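Local coordinates for CELL WALL surface anchor family protein (Streptococcus pneumoniae, PDB 2WW8) that is the pilus adhesin RrgA, and probably recognises host cells through a metal-binding, integrin I-like domain carried on immunoglobulin-like and Cna_B-like domains, at residues 252-257 / 573-578; 377-382 / 584-589. One frame throughout, in Å; residues are numbered along the deposited sequence. Where two conformers were deposited one is given.

Contact 1. Residues 252-257 / 573-578; sequences GEATRS and TKILEQ
Two helices on one face of the parallel sheet of the integrin I-like (von Willebrand A) domain meet where Ala254 lies against Ile575 and Leu576. The helices are 247-263 and 575-583. The small side chain of Ala254 lets them come close: the CA atoms of Ala254 and Leu576 are 4.6 Å apart. Ala254 CB sits 3.7 Å from the backbone N of Leu576. It also touches Leu576 CB at 3.8 Å, and Ile575 CG2 comes in from the neighbouring position at the same 3.8 Å from Ala254 CB.

Leu576 carries the rest of the contact. Its CG is anti to the backbone N (chi1 -178°), which carries its two methyls toward the partner helix, over Ala254 O and Ser257. CD1 lies 3.7 Å from the carbonyl O of Ala254. CD2 lies 3.8 Å from Ser257 CB. The Ser257 side chain was modelled in two conformers, so the place of its hydroxyl is less certain. No hydrogen bond joins the two segments; the contact is van der Waals throughout.

Lys574 is the N-cap residue of helix 575-583. Its NZ makes a salt bridge with Glu577 OE1 (3.6 Å), apart from the helix-helix seam. Ile575 also reaches inward to Ile539 and Val569 on the sheet, so it joins the helix pair to the strands below. Close packing of the first long helix against the last helix, side by side over a parallel sheet, is typical of the integrin I-like fold.

Contact 2. Residues 377-382 / 584-589; sequences NSQKVI and HTIVTE
Ile586 meets both Gln379 and Val381, two residues whose side chains leave the same face of strand 379-386. Its two branches divide the work. CG2 touches the amide end of Gln379, with Gln379 NE2 3.6 Å from Ile586 CG2. The longer branch ends in CD1, which meets Val381 tip to tip, 3.9 Å from Val381 CG2 and slightly farther from CG1. Ile586 CG1 stands between the backbone N and the carbonyl carbon (chi1 61°), a crowded rotamer that sends CD1 to the valine while CG2 stays beside the glutamine.

Gln379 is extended, with CG anti to the backbone N (chi1 -172°), and its side chain slants across that of Ile586. A single water completes the link. It donates to Gln379 OE1 at 2.7 Å and to the carbonyl O of Ile586 at 2.6 Å. The other end of the amide is held as well, since NE2 is hydrogen-bonded to Asp533 OD2. With partners on both sides, the amide is held in this rotation. The same water gives the backbone carbonyl of Ile586 a donor.

Farther out, each segment has its own ties. His584 NE2 donates to Glu589 OE1 at 2.6 Å, nearly in the ring plane and with an N-H...O angle of 160°, which bridges the turn between helix 575-583 and strand 587-591. Lys380 NZ bonds to Ser378 O from above the carbonyl plane (3.0 Å).

Phe535 of strand 533-539 touches both Val381 and Ile586. Strand 379-386 runs between 225-232 and 533-539 in the parallel sheet, while strand 587-591 lies outside that sheet and pairs antiparallel with 203-218.

In the fold
Contact 1 lies in the integrin I-like domain, which holds the magnesium site; contact 2 lies at its edge, where the chain leaves it. Their centres are about 17 Å apart and their nearest atoms about 7 Å apart, without touching. Along the chain the segments alternate: 252-257, 377-382, 573-578, 584-589. Contact 1 sets the start of helix 575-583 against helix 247-263. Contact 2 lies just past the end of helix 575-583, next to the start of strand 379-386. Helix 575-583 thus has a contact at its start and another just past its end, before the chain passes into strand 587-591 and on toward the next domain. In integrins the corresponding helix moves with metal-dependent ligand binding.

Contact 1. Residues 252-257 / 573-578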
loop_
_atom_site.group_PDB
_atom_site.type_symbol
_atom_site.label_atom_id
_atom_site.label_comp_id
_atom_site.label_asym_id
_atom_site.label_seq_id
_atom_site.Cartn_x
_atom_site.Cartn_y
_atom_site.Cartn_z
ATOM N N GLY A 252 22.089 10.766 -19.454
ATOM C CA GLY A 252 20.827 10.066 -19.750
ATOM C C GLY A 252 19.890 10.045 -18.544
ATOM O O GLY A 252 18.710 10.406 -18.668
ATOM N N GLU A 253 20.391 9.668 -17.368
ATOM C CA GLU A 253 19.549 9.722 -16.171
ATOM C C GLU A 253 19.071 11.155 -15.863
ATOM O O GLU A 253 17.915 11.311 -15.429
ATOM C CB GLU A 253 20.227 9.112 -14.940
ATOM C CG GLU A 253 20.633 7.616 -15.095
ATOM C CD GLU A 253 21.666 7.062 -14.065
ATOM O OE1 GLU A 253 22.298 7.842 -13.293
ATOM O OE2 GLU A 253 21.884 5.817 -14.042
ATOM N N ALA A 254 19.935 12.166 -16.052
ATOM C CA ALA A 254 19.554 13.564 -15.830
ATOM C C ALA A 254 18.454 13.953 -16.859
ATOM O O ALA A 254 17.464 14.571 -16.496
ATOM C CB ALA A 254 20.745 14.509 -15.970
ATOM N N THR A 255 18.614 13.559 -18.126
ATOM C CA THR A 255 17.614 13.862 -19.150
ATOM C C THR A 255 16.233 13.290 -18.778
ATOM O O THR A 255 15.239 14.049 -18.807
ATOM C CB THR A 255 18.087 13.387 -20.537
ATOM O OG1 THR A 255 19.313 14.046 -20.845
ATOM C CG2 THR A 255 17.081 13.612 -21.694
ATOM N N ARG A 256 16.209 11.998 -18.417
ATOM C CA ARG A 256 14.979 11.341 -17.985
ATOM C C ARG A 256 14.327 12.100 -16.826
ATOM O O ARG A 256 13.096 12.199 -16.865
ATOM C CB ARG A 256 15.150 9.866 -17.608
ATOM C CG ARG A 256 15.540 9.015 -18.850
ATOM C CD ARG A 256 15.890 7.591 -18.386
ATOM N NE ARG A 256 16.091 6.858 -19.627
ATOM C CZ ARG A 256 16.727 5.701 -19.759
ATOM N NH1 ARG A 256 17.227 5.110 -18.669
ATOM N NH2 ARG A 256 16.819 5.165 -20.983
ATOM N N SER A 257 15.114 12.566 -15.846
ATOM C CA SER A 257 14.524 13.265 -14.689
ATOM C C SER A 257 13.989 14.632 -15.085
ATOM O O SER A 257 12.930 15.012 -14.618
ATOM C CB SER A 257 15.432 13.404 -13.470
ATOM O OG SER A 257 14.735 14.191 -12.519
ATOM N N THR A 573 28.172 14.014 -11.675
ATOM C CA THR A 573 27.037 13.768 -10.791
ATOM C C THR A 573 26.172 15.059 -10.651
ATOM O O THR A 573 25.092 14.992 -10.052
ATOM C CB THR A 573 27.416 13.281 -9.352
ATOM O OG1 THR A 573 28.124 14.303 -8.636
ATOM C CG2 THR A 573 28.234 11.952 -9.287
ATOM N N LYS A 574 26.596 16.201 -11.210
ATOM C CA LYS A 574 25.884 17.492 -11.057
ATOM C C LYS A 574 25.220 18.003 -12.343
ATOM O O LYS A 574 24.783 19.149 -12.410
ATOM C CB LYS A 574 26.800 18.633 -10.593
ATOM C CG LYS A 574 27.707 18.401 -9.383
ATOM C CD LYS A 574 26.935 18.153 -8.167
ATOM C CE LYS A 574 27.838 18.127 -6.925
ATOM N NZ LYS A 574 27.065 18.805 -5.862
ATOM N N ILE A 575 25.208 17.186 -13.389
ATOM C CA ILE A 575 24.435 17.523 -14.565
ATOM C C ILE A 575 22.948 17.782 -14.269
ATOM O O ILE A 575 22.404 18.821 -14.630
ATOM C CB ILE A 575 24.603 16.445 -15.637
ATOM C CG1 ILE A 575 26.090 16.294 -16.014
ATOM C CG2 ILE A 575 23.677 16.735 -16.884
ATOM C CD1 ILE A 575 26.331 14.940 -16.680
ATOM N N LEU A 576 22.273 16.900 -13.544
ATOM C CA LEU A 576 20.876 17.151 -13.216
ATOM C C LEU A 576 20.703 18.468 -12.436
ATOM O O LEU A 576 19.820 19.294 -12.755
ATOM C CB LEU A 576 20.250 15.961 -12.471
ATOM C CG LEU A 576 18.762 16.151 -12.141
ATOM C CD1 LEU A 576 17.928 16.579 -13.429
ATOM C CD2 LEU A 576 18.204 14.934 -11.399
ATOM N N GLU A 577 21.574 18.679 -11.451
ATOM C CA GLU A 577 21.467 19.872 -10.648
ATOM C C GLU A 577 21.503 21.088 -11.573
ATOM O O GLU A 577 20.766 22.048 -11.367
ATOM C CB GLU A 577 22.607 19.901 -9.633
ATOM C CG GLU A 577 22.816 21.221 -8.888
ATOM C CD GLU A 577 24.146 21.077 -8.111
ATOM O OE1 GLU A 577 24.123 20.459 -7.018
ATOM O OE2 GLU A 577 25.226 21.487 -8.630
ATOM N N GLN A 578 22.350 21.055 -12.597
ATOM C CA GLN A 578 22.451 22.248 -13.453
ATOM C C GLN A 578 21.272 22.448 -14.409
ATOM O O GLN A 578 20.793 23.579 -14.585
ATOM C CB GLN A 578 23.800 22.256 -14.148
ATOM C CG GLN A 578 24.101 23.513 -14.879
ATOM C CD GLN A 578 23.997 24.775 -14.024
ATOM O OE1 GLN A 578 23.307 25.717 -14.444
ATOM N NE2 GLN A 578 24.584 24.787 -12.836
#

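Contact 2. Residues 377-382 / 584-589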
loop_
_atom_site.group_PDB
_atom_site.type_symbol
_atom_site.label_atom_id
_atom_site.label_comp_id
_atom_site.label_asym_id
_atom_site.label_seq_id
_atom_site.Cartn_x
_atom_site.Cartn_y
_atom_site.Cartn_z
ATOM N N ASN A 377 1.050 29.975 -28.749
ATOM C CA ASN A 377 1.147 30.500 -27.405
ATOM C C ASN A 377 1.797 29.498 -26.471
ATOM O O ASN A 377 1.088 28.737 -25.776
ATOM C CB ASN A 377 -0.265 30.669 -26.847
ATOM C CG ASN A 377 -1.102 31.603 -27.707
ATOM O OD1 ASN A 377 -0.715 32.753 -27.892
ATOM N ND2 ASN A 377 -2.206 31.094 -28.287
ATOM N N SER A 378 3.115 29.467 -26.513
ATOM C CA SER A 378 3.923 28.570 -25.699
ATOM C C SER A 378 5.287 29.232 -25.564
ATOM O O SER A 378 5.694 30.053 -26.429
ATOM C CB SER A 378 4.037 27.168 -26.300
ATOM O OG SER A 378 4.887 27.112 -27.442
ATOM N N GLN A 379 5.964 28.874 -24.470
ATOM C CA GLN A 379 7.319 29.302 -24.281
ATOM C C GLN A 379 8.200 28.204 -24.889
ATOM O O GLN A 379 8.078 27.048 -24.485
ATOM C CB GLN A 379 7.621 29.343 -22.790
ATOM C CG GLN A 379 9.005 29.995 -22.521
ATOM C CD GLN A 379 9.170 30.463 -21.045
ATOM O OE1 GLN A 379 8.253 30.312 -20.214
ATOM N NE2 GLN A 379 10.368 31.012 -20.712
ATOM N N LYS A 380 9.065 28.553 -25.831
ATOM C CA LYS A 380 9.805 27.515 -26.603
ATOM C C LYS A 380 11.216 27.425 -26.043
ATOM O O LYS A 380 11.879 28.445 -25.892
ATOM C CB LYS A 380 9.822 27.835 -28.109
ATOM C CG LYS A 380 8.381 27.748 -28.667
ATOM C CD LYS A 380 7.996 28.887 -29.568
ATOM C CE LYS A 380 6.568 28.860 -30.072
ATOM N NZ LYS A 380 5.516 29.679 -29.376
ATOM N N VAL A 381 11.655 26.215 -25.672
ATOM C CA VAL A 381 12.884 26.022 -24.913
ATOM C C VAL A 381 13.719 24.924 -25.572
ATOM O O VAL A 381 13.164 23.932 -26.020
ATOM C CB VAL A 381 12.544 25.639 -23.437
ATOM C CG1 VAL A 381 13.821 25.507 -22.513
ATOM C CG2 VAL A 381 11.535 26.685 -22.834
ATOM N N ILE A 382 15.036 25.107 -25.599
ATOM C CA ILE A 382 15.988 24.029 -25.880
ATOM C C ILE A 382 16.908 23.882 -24.675
ATOM O O ILE A 382 17.449 24.908 -24.172
ATOM C CB ILE A 382 16.820 24.385 -27.156
ATOM C CG1 ILE A 382 15.852 24.579 -28.362
ATOM C CG2 ILE A 382 17.994 23.439 -27.411
ATOM C CD1 ILE A 382 16.529 25.357 -29.512
ATOM N N HIS A 584 14.551 26.085 -13.253
ATOM C CA HIS A 584 14.044 27.001 -12.271
ATOM C C HIS A 584 14.246 28.467 -12.703
ATOM O O HIS A 584 13.799 29.351 -12.005
ATOM C CB HIS A 584 14.608 26.735 -10.860
ATOM C CG HIS A 584 14.024 25.538 -10.181
ATOM N ND1 HIS A 584 14.388 24.246 -10.493
ATOM C CD2 HIS A 584 13.109 25.432 -9.186
ATOM C CE1 HIS A 584 13.720 23.392 -9.736
ATOM N NE2 HIS A 584 12.932 24.091 -8.942
ATOM N N THR A 585 14.857 28.780 -13.839
ATOM C CA THR A 585 14.821 30.199 -14.174
ATOM C C THR A 585 13.521 30.487 -14.935
ATOM O O THR A 585 13.205 31.636 -15.181
ATOM C CB THR A 585 16.034 30.663 -15.024
ATOM O OG1 THR A 585 15.954 30.043 -16.317
ATOM C CG2 THR A 585 17.372 30.342 -14.345
ATOM N N ILE A 586 12.794 29.463 -15.364
ATOM C CA ILE A 586 11.586 29.695 -16.141
ATOM C C ILE A 586 10.344 29.173 -15.431
ATOM O O ILE A 586 9.236 29.489 -15.867
ATOM C CB ILE A 586 11.678 29.156 -17.590
ATOM C CG1 ILE A 586 11.907 27.656 -17.627
ATOM C CG2 ILE A 586 12.815 29.922 -18.289
ATOM C CD1 ILE A 586 12.174 27.145 -19.019
ATOM N N VAL A 587 10.520 28.423 -14.343
ATOM C CA VAL A 587 9.349 28.036 -13.539
ATOM C C VAL A 587 9.624 28.416 -12.073
ATOM O O VAL A 587 10.813 28.413 -11.649
ATOM C CB VAL A 587 9.009 26.513 -13.702
ATOM C CG1 VAL A 587 8.708 26.155 -15.161
ATOM C CG2 VAL A 587 10.163 25.601 -13.211
ATOM N N THR A 588 8.586 28.639 -11.282
ATOM C CA THR A 588 8.749 28.555 -9.810
ATOM C C THR A 588 8.176 27.240 -9.250
ATOM O O THR A 588 7.189 26.710 -9.720
ATOM C CB THR A 588 8.044 29.719 -9.059
ATOM O OG1 THR A 588 6.656 29.406 -8.906
ATOM C CG2 THR A 588 8.157 31.059 -9.798
ATOM N N GLU A 589 8.784 26.683 -8.223
ATOM C CA GLU A 589 8.357 25.399 -7.770
ATOM C C GLU A 589 7.490 25.630 -6.506
ATOM O O GLU A 589 7.830 26.497 -5.685
ATOM C CB GLU A 589 9.632 24.615 -7.521
ATOM C CG GLU A 589 9.484 23.561 -6.537
ATOM C CD GLU A 589 10.765 22.806 -6.200
ATOM O OE1 GLU A 589 11.735 22.755 -6.996
ATOM O OE2 GLU A 589 10.767 22.232 -5.089
HETATM O O HOH W 1 8.576 31.210 -17.690
#